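Local coordinates for protein alpha-fucosidase (Bifidobacterium bifidum, PDB 2EAB) that probably removes terminal alpha-1,2-linked L-fucose from glycans by hydrolysis, the chain being the catalytic region of a larger membrane-associated protein, at residues P566-L571 / R708-K713; K640-G645 / G689-I694; S647-E652 / G657-K662. All coordinates share one frame; numbering follows the deposited sequence.

Interaction 1 of 3, residues P566-L571 / R708-K713; sequences PEQGPL and RYRCFK
Gln568 and Arg710 meet although their backbones stand well apart, the nearest CA atoms being theirs at 12.6 Å, with Gln568 in the loop after strand 558-565 and Arg710 near the C-terminal end of helix 697-711. The gap is spanned by two side chains reaching in from opposite directions. Gln568 runs extended beyond CG, while Arg710 bends at chi2 (74°) and again at chi3, which carries its guanidinium round to the loop. There the amide nitrogen NE2 of Gln568 sits over one face of the guanidinium, 3.2 Å from Arg710 NH2, with the two flat groups turned 72° against each other. Both nitrogens are donors, so nothing bonds them directly. What brings them together is a shared acceptor, Glu652 OE1, which accepts a hydrogen bond from the amide and forms a salt bridge with the guanidinium. Two further polar atoms are held: Gln568 OE1 accepts from the backbone N of Gln672, and Arg710 NE donates to His679 O. At the edge of the guanidinium and in its plane lies a water, which accepts a weak bond from Arg710 NH2 (3.1 Å) and donates to Pro566 O at 2.8 Å. That carbonyl belongs to the peptide before Glu567, which is cis. The result is a buried carboxylate whose OE1 is shared by an arginine and an amide, tying an inter-strand loop to a helix end within the glycoside hydrolase family 95 catalytic domain, which has the (α/α)6-barrel fold.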
# COMPACT_ATOMS: atom_id res chain seq x y z
N PRO A 566 -14.43 12.60 5.50
CA PRO A 566 -13.16 13.04 6.09
C PRO A 566 -12.50 14.17 5.28
O PRO A 566 -12.48 14.08 4.05
CB PRO A 566 -12.31 11.76 6.06
CG PRO A 566 -13.31 10.65 6.09
CD PRO A 566 -14.42 11.16 5.21
N GLU A 567 -12.01 15.23 5.91
CA GLU A 567 -12.13 15.56 7.33
C GLU A 567 -12.69 16.98 7.44
O GLU A 567 -12.10 17.84 8.11
CB GLU A 567 -10.75 15.53 8.01
CG GLU A 567 -10.16 14.17 8.29
CD GLU A 567 -8.86 14.26 9.09
OE1 GLU A 567 -8.06 13.29 9.03
OE2 GLU A 567 -8.62 15.29 9.76
N GLN A 568 -13.81 17.23 6.78
CA GLN A 568 -14.45 18.54 6.85
C GLN A 568 -15.97 18.39 6.83
O GLN A 568 -16.48 17.29 6.61
CB GLN A 568 -13.96 19.47 5.73
CG GLN A 568 -14.39 19.04 4.34
CD GLN A 568 -14.12 20.09 3.27
OE1 GLN A 568 -13.66 21.20 3.55
NE2 GLN A 568 -14.42 19.74 2.02
N GLY A 569 -16.67 19.50 7.06
CA GLY A 569 -18.12 19.50 7.08
C GLY A 569 -18.69 18.93 8.37
O GLY A 569 -17.95 18.67 9.33
N PRO A 570 -20.02 18.73 8.41
CA PRO A 570 -20.69 18.18 9.59
C PRO A 570 -20.32 16.72 9.85
O PRO A 570 -20.04 15.96 8.92
CB PRO A 570 -22.18 18.26 9.22
CG PRO A 570 -22.26 19.20 8.08
CD PRO A 570 -20.98 19.05 7.33
N LEU A 571 -20.36 16.34 11.12
CA LEU A 571 -20.00 15.00 11.57
C LEU A 571 -20.90 13.89 11.01
O LEU A 571 -20.42 12.79 10.71
CB LEU A 571 -20.03 14.96 13.10
CG LEU A 571 -18.85 14.41 13.89
CD1 LEU A 571 -17.51 14.87 13.31
CD2 LEU A 571 -18.97 14.86 15.33
N ARG A 708 -9.21 21.39 -9.16
CA ARG A 708 -8.58 22.71 -9.25
C ARG A 708 -8.79 23.52 -7.97
O ARG A 708 -7.84 24.10 -7.45
CB ARG A 708 -9.08 23.49 -10.48
CG ARG A 708 -8.52 22.98 -11.80
CD ARG A 708 -8.73 23.97 -12.94
NE ARG A 708 -10.12 24.41 -13.06
CZ ARG A 708 -11.06 23.79 -13.76
NH1 ARG A 708 -10.78 22.68 -14.43
NH2 ARG A 708 -12.29 24.29 -13.79
N TYR A 709 -10.02 23.53 -7.46
CA TYR A 709 -10.29 24.23 -6.21
C TYR A 709 -9.47 23.65 -5.05
O TYR A 709 -8.96 24.40 -4.22
CB TYR A 709 -11.77 24.19 -5.86
CG TYR A 709 -12.63 25.21 -6.59
CD1 TYR A 709 -12.51 26.57 -6.32
CD2 TYR A 709 -13.57 24.80 -7.53
CE1 TYR A 709 -13.31 27.51 -6.98
CE2 TYR A 709 -14.37 25.72 -8.19
CZ TYR A 709 -14.24 27.07 -7.92
OH TYR A 709 -15.03 27.99 -8.57
N ARG A 710 -9.36 22.33 -4.99
CA ARG A 710 -8.63 21.69 -3.89
C ARG A 710 -7.11 21.86 -3.97
O ARG A 710 -6.44 21.94 -2.94
CB ARG A 710 -8.97 20.21 -3.80
CG ARG A 710 -9.10 19.71 -2.36
CD ARG A 710 -10.40 20.19 -1.71
NE ARG A 710 -11.05 19.12 -0.96
CZ ARG A 710 -12.37 18.97 -0.86
NH1 ARG A 710 -13.20 19.82 -1.46
NH2 ARG A 710 -12.86 17.95 -0.17
N CYS A 711 -6.57 21.93 -5.19
CA CYS A 711 -5.13 21.77 -5.41
C CYS A 711 -4.36 23.05 -5.71
O CYS A 711 -3.13 23.05 -5.72
CB CYS A 711 -4.87 20.75 -6.53
SG CYS A 711 -5.38 19.08 -6.12
N PHE A 712 -5.09 24.13 -5.97
CA PHE A 712 -4.51 25.42 -6.34
C PHE A 712 -4.82 26.51 -5.32
O PHE A 712 -5.90 26.53 -4.72
CB PHE A 712 -5.02 25.86 -7.71
CG PHE A 712 -4.42 25.10 -8.87
CD1 PHE A 712 -3.39 25.66 -9.62
CD2 PHE A 712 -4.89 23.84 -9.22
CE1 PHE A 712 -2.83 24.96 -10.69
CE2 PHE A 712 -4.35 23.14 -10.29
CZ PHE A 712 -3.31 23.70 -11.03
N LYS A 713 -3.86 27.40 -5.11
CA LYS A 713 -4.10 28.66 -4.41
C LYS A 713 -3.91 29.72 -5.48
O LYS A 713 -2.79 29.96 -5.93
CB LYS A 713 -3.11 28.85 -3.25
CG LYS A 713 -3.36 30.10 -2.42
CD LYS A 713 -2.31 30.28 -1.32
CE LYS A 713 -2.65 29.49 -0.07
NZ LYS A 713 -1.69 29.76 1.03
O HOH W 1 -12.90 15.50 1.68

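Interaction 2 of 3, residues K640-G645 / G689-I694; sequences KPIEVG and GDLITI
A long excursion without helix or strand separates helix 632-639 from helix 697-711 in the catalytic domain, and its two ends are pinned together where Pro641 and Ile642 close on Leu691 and Ile692. The nearest backbones are those of Ile642 and Leu691, with CA atoms 8.0 Å apart, and the side chains fill the interval with apolar contact alone. Ile642 and Leu691 reach toward each other tip to tip: CG1 of Ile642 lies 3.5 Å from Leu691 CG, and CD1 of Ile642 comes to 3.7 Å from the Leu691 methyl CD2. With CG anti to the backbone N (chi1 -173°), the Leu691 branch point is carried out to Ile642. Both Leu691 methyls also bear on the Pro641 ring, whose CG is 3.6 Å from Leu691 CD2 and 3.7 Å from Leu691 CD1. In an (α/α)6 barrel the helices are joined by loops, and here one such loop is long enough to build its own hydrophobic patch against them. Leu691 also packs on Ser581 and Trp584 of helix 577-596, while Ile642 and Ile692 both touch Tyr699 of helix 697-711. Ile692 approaches obliquely, its CD1 lying 3.9 Å from Ile642 CD1. The Ile642 end methyl therefore touches both of two consecutive residues. Asp690, immediately before Leu691, is a calcium ligand seen for this protein, though no calcium is bound to it in this chain; its OD1 accepts from Gln585 NE2 and its OD2 bonds the amine of a Tris molecule, probably from the crystallisation liquor.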
# COMPACT_ATOMS: atom_id res chain seq x y z
N LYS A 640 -27.15 6.86 -7.03
CA LYS A 640 -26.93 8.12 -7.75
C LYS A 640 -25.80 8.91 -7.09
O LYS A 640 -25.99 10.06 -6.66
CB LYS A 640 -28.23 8.93 -7.82
CG LYS A 640 -29.30 8.31 -8.71
CD LYS A 640 -30.64 9.03 -8.62
CE LYS A 640 -30.54 10.53 -8.91
NZ LYS A 640 -31.78 11.23 -8.44
N PRO A 641 -24.60 8.31 -7.01
CA PRO A 641 -23.55 8.88 -6.18
C PRO A 641 -23.01 10.24 -6.62
O PRO A 641 -22.58 11.04 -5.77
CB PRO A 641 -22.44 7.83 -6.23
CG PRO A 641 -22.69 7.09 -7.51
CD PRO A 641 -24.16 7.06 -7.67
N ILE A 642 -23.04 10.51 -7.93
CA ILE A 642 -22.47 11.74 -8.46
C ILE A 642 -23.53 12.76 -8.83
O ILE A 642 -24.45 12.46 -9.60
CB ILE A 642 -21.57 11.49 -9.70
CG1 ILE A 642 -20.44 10.51 -9.38
CG2 ILE A 642 -21.03 12.82 -10.27
CD1 ILE A 642 -19.51 10.93 -8.23
N GLU A 643 -23.39 13.96 -8.29
CA GLU A 643 -24.17 15.12 -8.72
C GLU A 643 -23.22 16.28 -8.95
O GLU A 643 -22.33 16.54 -8.14
CB GLU A 643 -25.20 15.51 -7.66
CG GLU A 643 -26.38 14.57 -7.59
CD GLU A 643 -27.57 15.16 -6.84
OE1 GLU A 643 -27.44 16.25 -6.24
OE2 GLU A 643 -28.63 14.51 -6.86
N VAL A 644 -23.42 16.97 -10.07
CA VAL A 644 -22.67 18.18 -10.37
C VAL A 644 -23.42 19.38 -9.79
O VAL A 644 -24.62 19.54 -10.03
CB VAL A 644 -22.45 18.35 -11.89
CG1 VAL A 644 -21.68 19.63 -12.19
CG2 VAL A 644 -21.71 17.14 -12.46
N GLY A 645 -22.71 20.19 -9.01
CA GLY A 645 -23.31 21.33 -8.33
C GLY A 645 -23.28 22.63 -9.11
O GLY A 645 -22.91 22.67 -10.29
N GLY A 689 -11.66 4.55 -8.56
CA GLY A 689 -12.87 3.99 -9.16
C GLY A 689 -13.07 4.26 -10.64
O GLY A 689 -12.21 4.81 -11.32
N ASP A 690 -14.23 3.82 -11.15
CA ASP A 690 -14.59 4.05 -12.55
C ASP A 690 -15.92 4.77 -12.70
O ASP A 690 -16.58 4.68 -13.74
CB ASP A 690 -14.56 2.75 -13.37
CG ASP A 690 -15.72 1.81 -13.06
OD1 ASP A 690 -16.47 2.06 -12.09
OD2 ASP A 690 -15.86 0.80 -13.80
N LEU A 691 -16.29 5.48 -11.65
CA LEU A 691 -17.50 6.28 -11.63
C LEU A 691 -17.32 7.57 -12.43
O LEU A 691 -18.26 8.06 -13.06
CB LEU A 691 -17.84 6.58 -10.17
CG LEU A 691 -19.13 7.28 -9.78
CD1 LEU A 691 -20.36 6.61 -10.38
CD2 LEU A 691 -19.20 7.28 -8.27
N ILE A 692 -16.10 8.10 -12.41
CA ILE A 692 -15.75 9.32 -13.13
C ILE A 692 -14.55 8.98 -13.99
O ILE A 692 -13.45 8.73 -13.49
CB ILE A 692 -15.40 10.48 -12.16
CG1 ILE A 692 -16.57 10.79 -11.22
CG2 ILE A 692 -14.98 11.72 -12.95
CD1 ILE A 692 -16.20 11.71 -10.05
N THR A 693 -14.77 8.95 -15.31
CA THR A 693 -13.72 8.58 -16.24
C THR A 693 -13.66 9.54 -17.42
O THR A 693 -14.58 10.33 -17.66
CB THR A 693 -13.92 7.17 -16.82
OG1 THR A 693 -14.99 7.21 -17.78
CG2 THR A 693 -14.23 6.13 -15.74
N ILE A 694 -12.57 9.43 -18.17
CA ILE A 694 -12.34 10.24 -19.36
C ILE A 694 -13.46 10.07 -20.40
O ILE A 694 -13.69 10.96 -21.22
CB ILE A 694 -10.93 9.93 -19.95
CG1 ILE A 694 -10.48 11.01 -20.94
CG2 ILE A 694 -10.87 8.52 -20.56
CD1 ILE A 694 -10.16 12.35 -20.30

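Interaction 3 of 3, residues S647-E652 / G657-K662; sequences SGQIKE and GALGKK
Gln649 threads its side chain to Gly657 and Leu659. From CB the chain places CG between the backbone N and the carbonyl carbon, then bends at chi2; CG passes obliquely by the Leu659 methyl CD1 at 4.0 Å. Beyond CD the amide splits its work. OE1 turns back to its own segment and accepts from Ser647 N at 2.9 Å, through a bent bond (138° at the hydrogen). NE2 crosses to donate to Gly657 O, also 2.9 Å away and close to the amide plane, though it meets that carbonyl from 33° off its plane; it also donates to Glu656 OE1. With the amide gone, as in an alanine at this position, Gly657 O and Ser647 N would probably lose these mates, and Glu656 OE1 its amide donor, leaving Ser647 OG as the link to Leu659. Beside it, that OG accepts from Leu659 N at 2.9 Å, almost straight (172°), fixing the start of the type II turn from Ala658 to Lys661. The whole pairing lies in the loop between helix 632-639 and helix 697-711, resting on the latter: Gln649 touches Ser706, and Leu659 packs on Tyr709.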
# COMPACT_ATOMS: atom_id res chain seq x y z
N SER A 647 -21.44 25.20 -8.93
CA SER A 647 -20.13 25.73 -9.30
C SER A 647 -19.45 24.83 -10.34
O SER A 647 -18.27 25.00 -10.63
CB SER A 647 -19.24 25.87 -8.06
OG SER A 647 -19.89 26.59 -7.03
N GLY A 648 -20.22 23.89 -10.89
CA GLY A 648 -19.68 22.91 -11.84
C GLY A 648 -18.79 21.86 -11.18
O GLY A 648 -17.98 21.22 -11.85
N GLN A 649 -18.95 21.69 -9.87
CA GLN A 649 -18.13 20.80 -9.06
C GLN A 649 -18.83 19.47 -8.79
O GLN A 649 -20.06 19.40 -8.85
CB GLN A 649 -17.80 21.49 -7.72
CG GLN A 649 -18.86 21.36 -6.59
CD GLN A 649 -20.13 22.20 -6.78
OE1 GLN A 649 -20.38 22.78 -7.84
NE2 GLN A 649 -20.93 22.27 -5.72
N ILE A 650 -18.06 18.43 -8.49
CA ILE A 650 -18.63 17.21 -7.91
C ILE A 650 -19.07 17.54 -6.49
O ILE A 650 -18.24 17.96 -5.67
CB ILE A 650 -17.60 16.06 -7.87
CG1 ILE A 650 -17.06 15.73 -9.27
CG2 ILE A 650 -18.20 14.82 -7.18
CD1 ILE A 650 -18.04 15.05 -10.22
N LYS A 651 -20.35 17.37 -6.18
CA LYS A 651 -20.83 17.63 -4.82
C LYS A 651 -20.18 16.66 -3.84
O LYS A 651 -20.04 15.47 -4.13
CB LYS A 651 -22.34 17.49 -4.73
CG LYS A 651 -23.13 18.57 -5.46
CD LYS A 651 -24.61 18.41 -5.22
CE LYS A 651 -25.41 19.34 -6.12
NZ LYS A 651 -26.86 19.29 -5.82
N GLU A 652 -19.81 17.17 -2.67
CA GLU A 652 -19.28 16.34 -1.59
C GLU A 652 -20.41 15.85 -0.68
O GLU A 652 -20.33 14.75 -0.13
CB GLU A 652 -18.18 17.10 -0.83
CG GLU A 652 -17.54 16.30 0.30
CD GLU A 652 -16.18 16.82 0.76
OE1 GLU A 652 -15.71 17.87 0.27
OE2 GLU A 652 -15.58 16.17 1.63
N GLY A 657 -25.11 22.98 -2.82
CA GLY A 657 -25.51 23.72 -4.02
C GLY A 657 -24.25 24.15 -4.74
O GLY A 657 -23.62 23.35 -5.46
N ALA A 658 -23.86 25.40 -4.55
CA ALA A 658 -22.55 25.87 -4.96
C ALA A 658 -21.49 25.25 -4.04
O ALA A 658 -21.82 24.73 -2.97
CB ALA A 658 -22.48 27.39 -4.90
N LEU A 659 -20.23 25.32 -4.46
CA LEU A 659 -19.14 24.74 -3.69
C LEU A 659 -19.11 25.28 -2.26
O LEU A 659 -19.09 26.50 -2.05
CB LEU A 659 -17.81 24.99 -4.39
CG LEU A 659 -16.56 24.42 -3.71
CD1 LEU A 659 -16.55 22.89 -3.72
CD2 LEU A 659 -15.31 24.96 -4.37
N GLY A 660 -19.14 24.38 -1.28
CA GLY A 660 -19.08 24.75 0.14
C GLY A 660 -20.35 25.38 0.71
O GLY A 660 -20.34 25.88 1.83
N LYS A 661 -21.43 25.33 -0.06
CA LYS A 661 -22.70 25.96 0.32
C LYS A 661 -23.85 24.98 0.21
O LYS A 661 -23.79 24.03 -0.58
CB LYS A 661 -22.99 27.17 -0.57
CG LYS A 661 -21.86 28.20 -0.67
CD LYS A 661 -21.71 29.02 0.60
CE LYS A 661 -20.58 30.04 0.47
NZ LYS A 661 -20.87 31.08 -0.55
N LYS A 662 -24.91 25.20 0.98
CA LYS A 662 -26.15 24.45 0.82
C LYS A 662 -26.97 25.06 -0.31
O LYS A 662 -26.64 26.14 -0.81
CB LYS A 662 -26.95 24.40 2.13
CG LYS A 662 -26.31 23.53 3.21
CD LYS A 662 -27.27 23.22 4.35
CE LYS A 662 -27.37 24.39 5.32
NZ LYS A 662 -28.50 24.23 6.28

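In the fold
All three contacts belong to the catalytic domain, and interaction 3 is the piece that joins the other two. Its Glu652 OE1 lies 2.9 Å from both Gln568 NE2 and Arg710 NH2 of interaction 1, centred 11 Å away, and its Leu659 CD2 packs 3.5 Å from Tyr709 CG. Toward interaction 2, centred 14 Å off, Lys651 NZ reaches Glu643 OE1 in a 3.1 Å salt bridge, and Ile650 CD1 packs on Ile642 CG2 at 3.7 Å. Interactions 1 and 2 do not touch; about 9 Å separates their nearest atoms. Interaction 2 holds Asp690 of a calcium site, with no calcium bound there in this chain; the contacts otherwise lie away from the annotated sites.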